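Peptidase, zinc-dependent (Methanocorpusculum labreanum, PDB 3LMC) probably cleaves peptide bonds as a zinc-dependent metallopeptidase of family M54, and carries a separate iron held by four cysteines. Local coordinates at residues W7-V11 and L93-G97; S16-S20 and S32-D36. One frame throughout, in Å; residues are numbered along the deposited sequence.

Contact 1: W7-V11 and L93-G97; sequences WDSRV and LVTPG
W7 and V94 pair as neighbours on two parallel strands of the central sheet, and where strands 3-7 and 90-94 end, the loops that follow stay in contact. The one direct hydrogen bond between 7-11 and 93-97 is backbone: D8 N gives its hydrogen to V94 O at 3.0 Å, continuing the ladder that V94 shares with F6. Apolar contacts flank it. V94 lies against one face of the indole of W7, its CG1 over the six-membered ring 4.0 Å from the centroid, a CH-pi contact, while its CG2 lies 3.8 Å from W7 CE3. With CG anti to the backbone N (chi1 -176°), the W7 ring lies back along its own loop, and NE1 reaches V11 O at 2.8 Å from above the carbonyl plane. V11 CG2 fills in beside P96, 4.0 Å from its CD. The polar contacts centre on D8. R10 grips its carboxylate side-on, NE to OD1 and NH2 to OD2 (2.9 Å), and R10 N also binds OD1 to make an Asx turn within the type I turn D8-V11. P96 packs against this pair: its CD is 3.6 Å from D8 CG, and its CG lies over one face of the guanidinium. OD2 also accepts from F39 N and from a water that itself accepts from T95 OG1, bridging the two segments. With both oxygens multiply bonded, the carboxylate is fixed in rotation and probably stays ionised, with P96 packed against the ion pair.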
loop_
_atom_site.group_PDB
_atom_site.type_symbol
_atom_site.label_atom_id
_atom_site.label_comp_id
_atom_site.label_asym_id
_atom_site.label_seq_id
_atom_site.Cartn_x
_atom_site.Cartn_y
_atom_site.Cartn_z
ATOM N N TRP A 7 -7.515 3.998 3.252
ATOM C CA TRP A 7 -6.765 4.847 4.179
ATOM C C TRP A 7 -7.337 4.745 5.610
ATOM O O TRP A 7 -8.395 5.306 5.898
ATOM C CB TRP A 7 -6.815 6.300 3.681
ATOM C CG TRP A 7 -5.984 7.271 4.497
ATOM C CD1 TRP A 7 -6.343 7.889 5.663
ATOM C CD2 TRP A 7 -4.661 7.719 4.191
ATOM N NE1 TRP A 7 -5.316 8.699 6.101
ATOM C CE2 TRP A 7 -4.272 8.609 5.206
ATOM C CE3 TRP A 7 -3.762 7.447 3.154
ATOM C CZ2 TRP A 7 -3.021 9.233 5.219
ATOM C CZ3 TRP A 7 -2.512 8.072 3.169
ATOM C CH2 TRP A 7 -2.159 8.950 4.194
ATOM N N ASP A 8 -6.648 4.014 6.487
ATOM C CA ASP A 8 -7.071 3.884 7.883
ATOM C C ASP A 8 -7.083 5.271 8.525
ATOM O O ASP A 8 -6.051 5.936 8.597
ATOM C CB ASP A 8 -6.117 2.947 8.638
ATOM C CG ASP A 8 -6.598 2.615 10.039
ATOM O OD1 ASP A 8 -6.766 3.547 10.856
ATOM O OD2 ASP A 8 -6.779 1.412 10.344
ATOM N N SER A 9 -8.248 5.711 8.990
ATOM C CA SER A 9 -8.418 7.106 9.385
ATOM C C SER A 9 -7.605 7.489 10.623
ATOM O O SER A 9 -7.557 8.659 10.988
ATOM C CB SER A 9 -9.902 7.435 9.582
ATOM O OG SER A 9 -10.486 6.517 10.479
ATOM N N ARG A 10 -6.956 6.520 11.267
ATOM C CA ARG A 10 -6.044 6.867 12.357
ATOM C C ARG A 10 -4.769 7.503 11.808
ATOM O O ARG A 10 -4.016 8.109 12.547
ATOM C CB ARG A 10 -5.716 5.660 13.244
ATOM C CG ARG A 10 -6.921 5.117 14.052
ATOM C CD ARG A 10 -6.647 3.729 14.667
ATOM N NE ARG A 10 -6.544 2.654 13.667
ATOM C CZ ARG A 10 -6.253 1.388 13.968
ATOM N NH1 ARG A 10 -6.029 1.042 15.226
ATOM N NH2 ARG A 10 -6.170 0.470 13.022
ATOM N N VAL A 11 -4.523 7.351 10.510
ATOM C CA VAL A 11 -3.417 8.054 9.867
ATOM C C VAL A 11 -3.997 9.394 9.422
ATOM O O VAL A 11 -5.057 9.408 8.807
ATOM C CB VAL A 11 -2.898 7.266 8.638
ATOM C CG1 VAL A 11 -1.741 7.977 7.998
ATOM C CG2 VAL A 11 -2.497 5.843 9.051
ATOM N N LEU A 93 -3.913 -0.931 1.536
ATOM C CA LEU A 93 -4.276 -0.505 2.889
ATOM C C LEU A 93 -3.146 0.372 3.466
ATOM O O LEU A 93 -1.971 -0.004 3.434
ATOM C CB LEU A 93 -4.482 -1.736 3.777
ATOM C CG LEU A 93 -5.343 -1.733 5.049
ATOM C CD1 LEU A 93 -4.682 -2.544 6.165
ATOM C CD2 LEU A 93 -5.707 -0.350 5.517
ATOM N N VAL A 94 -3.506 1.543 3.974
ATOM C CA VAL A 94 -2.548 2.418 4.667
ATOM C C VAL A 94 -2.893 2.331 6.140
ATOM O O VAL A 94 -3.961 2.781 6.550
ATOM C CB VAL A 94 -2.675 3.866 4.191
ATOM C CG1 VAL A 94 -1.786 4.790 5.022
ATOM C CG2 VAL A 94 -2.316 3.963 2.718
ATOM N N THR A 95 -2.008 1.725 6.930
ATOM C CA THR A 95 -2.321 1.374 8.314
ATOM C C THR A 95 -1.331 2.002 9.296
ATOM O O THR A 95 -0.153 2.160 8.976
ATOM C CB THR A 95 -2.268 -0.155 8.506
ATOM O OG1 THR A 95 -2.467 -0.479 9.895
ATOM C CG2 THR A 95 -0.906 -0.681 8.079
ATOM N N PRO A 96 -1.785 2.334 10.512
ATOM C CA PRO A 96 -0.819 2.915 11.463
ATOM C C PRO A 96 0.071 1.875 12.145
ATOM O O PRO A 96 1.036 2.262 12.819
ATOM C CB PRO A 96 -1.724 3.573 12.512
ATOM C CG PRO A 96 -2.971 2.683 12.497
ATOM C CD PRO A 96 -3.170 2.379 11.025
ATOM N N GLY A 97 -0.241 0.586 11.997
ATOM C CA GLY A 97 0.457 -0.447 12.753
ATOM C C GLY A 97 1.868 -0.691 12.246
ATOM O O GLY A 97 2.113 -0.576 11.052
HETATM O O HOH W 1 -5.130 -0.686 9.518
#

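Contact 2: S16-S20 and S32-D36; sequences SRPVS and SRIDD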
loop_
_atom_site.group_PDB
_atom_site.type_symbol
_atom_site.label_atom_id
_atom_site.label_comp_id
_atom_site.label_asym_id
_atom_site.label_seq_id
_atom_site.Cartn_x
_atom_site.Cartn_y
_atom_site.Cartn_z
ATOM N N SER A 16 -4.685 12.052 3.052
ATOM C CA SER A 16 -5.376 11.067 2.199
ATOM C C SER A 16 -5.428 11.492 0.754
ATOM O O SER A 16 -4.989 10.767 -0.143
ATOM C CB SER A 16 -6.821 10.856 2.659
ATOM O OG SER A 16 -6.873 9.882 3.675
ATOM N N ARG A 17 -6.007 12.662 0.530
ATOM C CA ARG A 17 -6.276 13.110 -0.825
ATOM C C ARG A 17 -4.988 13.265 -1.649
ATOM O O ARG A 17 -4.884 12.696 -2.734
ATOM C CB ARG A 17 -7.092 14.396 -0.800
ATOM C CG ARG A 17 -7.428 14.947 -2.160
ATOM C CD ARG A 17 -8.185 16.250 -2.001
ATOM N NE ARG A 17 -8.477 16.884 -3.279
ATOM C CZ ARG A 17 -9.100 18.050 -3.396
ATOM N NH1 ARG A 17 -9.495 18.698 -2.306
ATOM N NH2 ARG A 17 -9.330 18.567 -4.598
ATOM N N PRO A 18 -3.993 14.014 -1.129
ATOM C CA PRO A 18 -2.735 14.158 -1.875
ATOM C C PRO A 18 -2.097 12.812 -2.199
ATOM O O PRO A 18 -1.643 12.599 -3.321
ATOM C CB PRO A 18 -1.826 14.947 -0.910
ATOM C CG PRO A 18 -2.740 15.599 0.031
ATOM C CD PRO A 18 -3.937 14.697 0.176
ATOM N N VAL A 19 -2.053 11.910 -1.226
ATOM C CA VAL A 19 -1.497 10.585 -1.481
ATOM C C VAL A 19 -2.249 9.858 -2.606
ATOM O O VAL A 19 -1.649 9.299 -3.531
ATOM C CB VAL A 19 -1.497 9.720 -0.217
ATOM C CG1 VAL A 19 -1.214 8.250 -0.586
ATOM C CG2 VAL A 19 -0.456 10.254 0.763
ATOM N N SER A 20 -3.571 9.869 -2.521
ATOM C CA SER A 20 -4.411 9.331 -3.581
ATOM C C SER A 20 -4.056 9.935 -4.955
ATOM O O SER A 20 -3.957 9.222 -5.948
ATOM C CB SER A 20 -5.871 9.648 -3.260
ATOM O OG SER A 20 -6.711 9.179 -4.292
ATOM N N SER A 32 -9.181 5.226 -6.356
ATOM C CA SER A 32 -10.303 5.642 -5.524
ATOM C C SER A 32 -9.922 5.613 -4.048
ATOM O O SER A 32 -9.249 4.688 -3.597
ATOM C CB SER A 32 -11.512 4.743 -5.775
ATOM O OG SER A 32 -12.561 5.043 -4.862
ATOM N N ARG A 33 -10.371 6.624 -3.311
ATOM C CA ARG A 33 -9.964 6.841 -1.932
ATOM C C ARG A 33 -11.063 6.472 -0.940
ATOM O O ARG A 33 -12.203 6.920 -1.067
ATOM C CB ARG A 33 -9.583 8.308 -1.753
ATOM C CG ARG A 33 -8.918 8.640 -0.438
ATOM C CD ARG A 33 -8.397 10.059 -0.475
ATOM N NE ARG A 33 -9.474 11.037 -0.439
ATOM C CZ ARG A 33 -9.930 11.696 -1.498
ATOM N NH1 ARG A 33 -9.408 11.484 -2.706
ATOM N NH2 ARG A 33 -10.911 12.574 -1.340
ATOM N N ILE A 34 -10.716 5.642 0.040
ATOM C CA ILE A 34 -11.597 5.349 1.172
ATOM C C ILE A 34 -10.867 5.772 2.440
ATOM O O ILE A 34 -9.855 5.167 2.789
ATOM C CB ILE A 34 -11.911 3.832 1.296
ATOM C CG1 ILE A 34 -12.527 3.277 0.017
ATOM C CG2 ILE A 34 -12.840 3.568 2.480
ATOM C CD1 ILE A 34 -12.466 1.736 -0.060
ATOM N N ASP A 35 -11.347 6.804 3.136
ATOM C CA ASP A 35 -10.615 7.261 4.317
ATOM C C ASP A 35 -11.521 7.572 5.497
ATOM O O ASP A 35 -11.183 8.398 6.351
ATOM C CB ASP A 35 -9.725 8.461 3.991
ATOM C CG ASP A 35 -10.516 9.698 3.606
ATOM O OD1 ASP A 35 -11.763 9.678 3.695
ATOM O OD2 ASP A 35 -9.880 10.707 3.215
ATOM N N ASP A 36 -12.669 6.901 5.545
ATOM C CA ASP A 36 -13.631 7.125 6.615
ATOM C C ASP A 36 -13.853 5.851 7.412
ATOM O O ASP A 36 -14.981 5.382 7.524
ATOM C CB ASP A 36 -14.966 7.645 6.062
ATOM C CG ASP A 36 -15.645 6.658 5.114
ATOM O OD1 ASP A 36 -14.952 5.775 4.565
ATOM O OD2 ASP A 36 -16.877 6.775 4.920
#
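R33 packs against S16, R17 and S20, reaching from strand 31-34 across to the first turn of helix 16-27, and its side chain makes most of this contact. Helix 16-20 and strand 32-34 run nearly antiparallel, at 153°, with their axes 8.9 Å apart at closest approach. CB starts out toward the helix and passes 3.9 Å from S20 OG. CG, anti to the backbone N, carries the chain onward to CD, which settles against the backbone, 3.5 Å from S16 O and 3.8 Å from S20 CB. There the chain bends (chi3 71°), swinging the guanidinium alongside the helix toward R17. NE comes to 3.8 Å from R17 CA, which lies over one face of the group, and CZ is 4.0 Å from R17 CB. NH1 has S20 OG at the edge of the plane, 3.9 Å away and too far for a bond. The R17 side chain, fully extended, leads off to a salt bridge with E21, its guanidinium only 20° from parallel with that of R33. D35 OD2 also comes close to S16 CB and makes a long salt bridge with R33 NE, at 3.7 Å. NE is buried without a hydrogen-bond partner. R33 joins the helix and second strand of this beta-alpha-beta unit chiefly through CD and the flat of its guanidinium, with D35 probably easing the charge.

How the contacts relate
From the N terminus the chain runs up strand 3-7 into the loop of 7-11, enters helix 16-27 and returns through strand 31-34. Contact 2 closes this short beta-alpha-beta crossover, with 11 residues between its segments. Contact 1 closes a much longer loop, since 81 residues separate its two segments; contact 2 lies wholly within that span. The two meet at W7, whose backbone N probably bonds to I34 O and whose side chain touches D35. Strand 3-7 lies between strands 31-34 and 90-94 in the mixed sheet, and helix 16-27 packs against its W7 end.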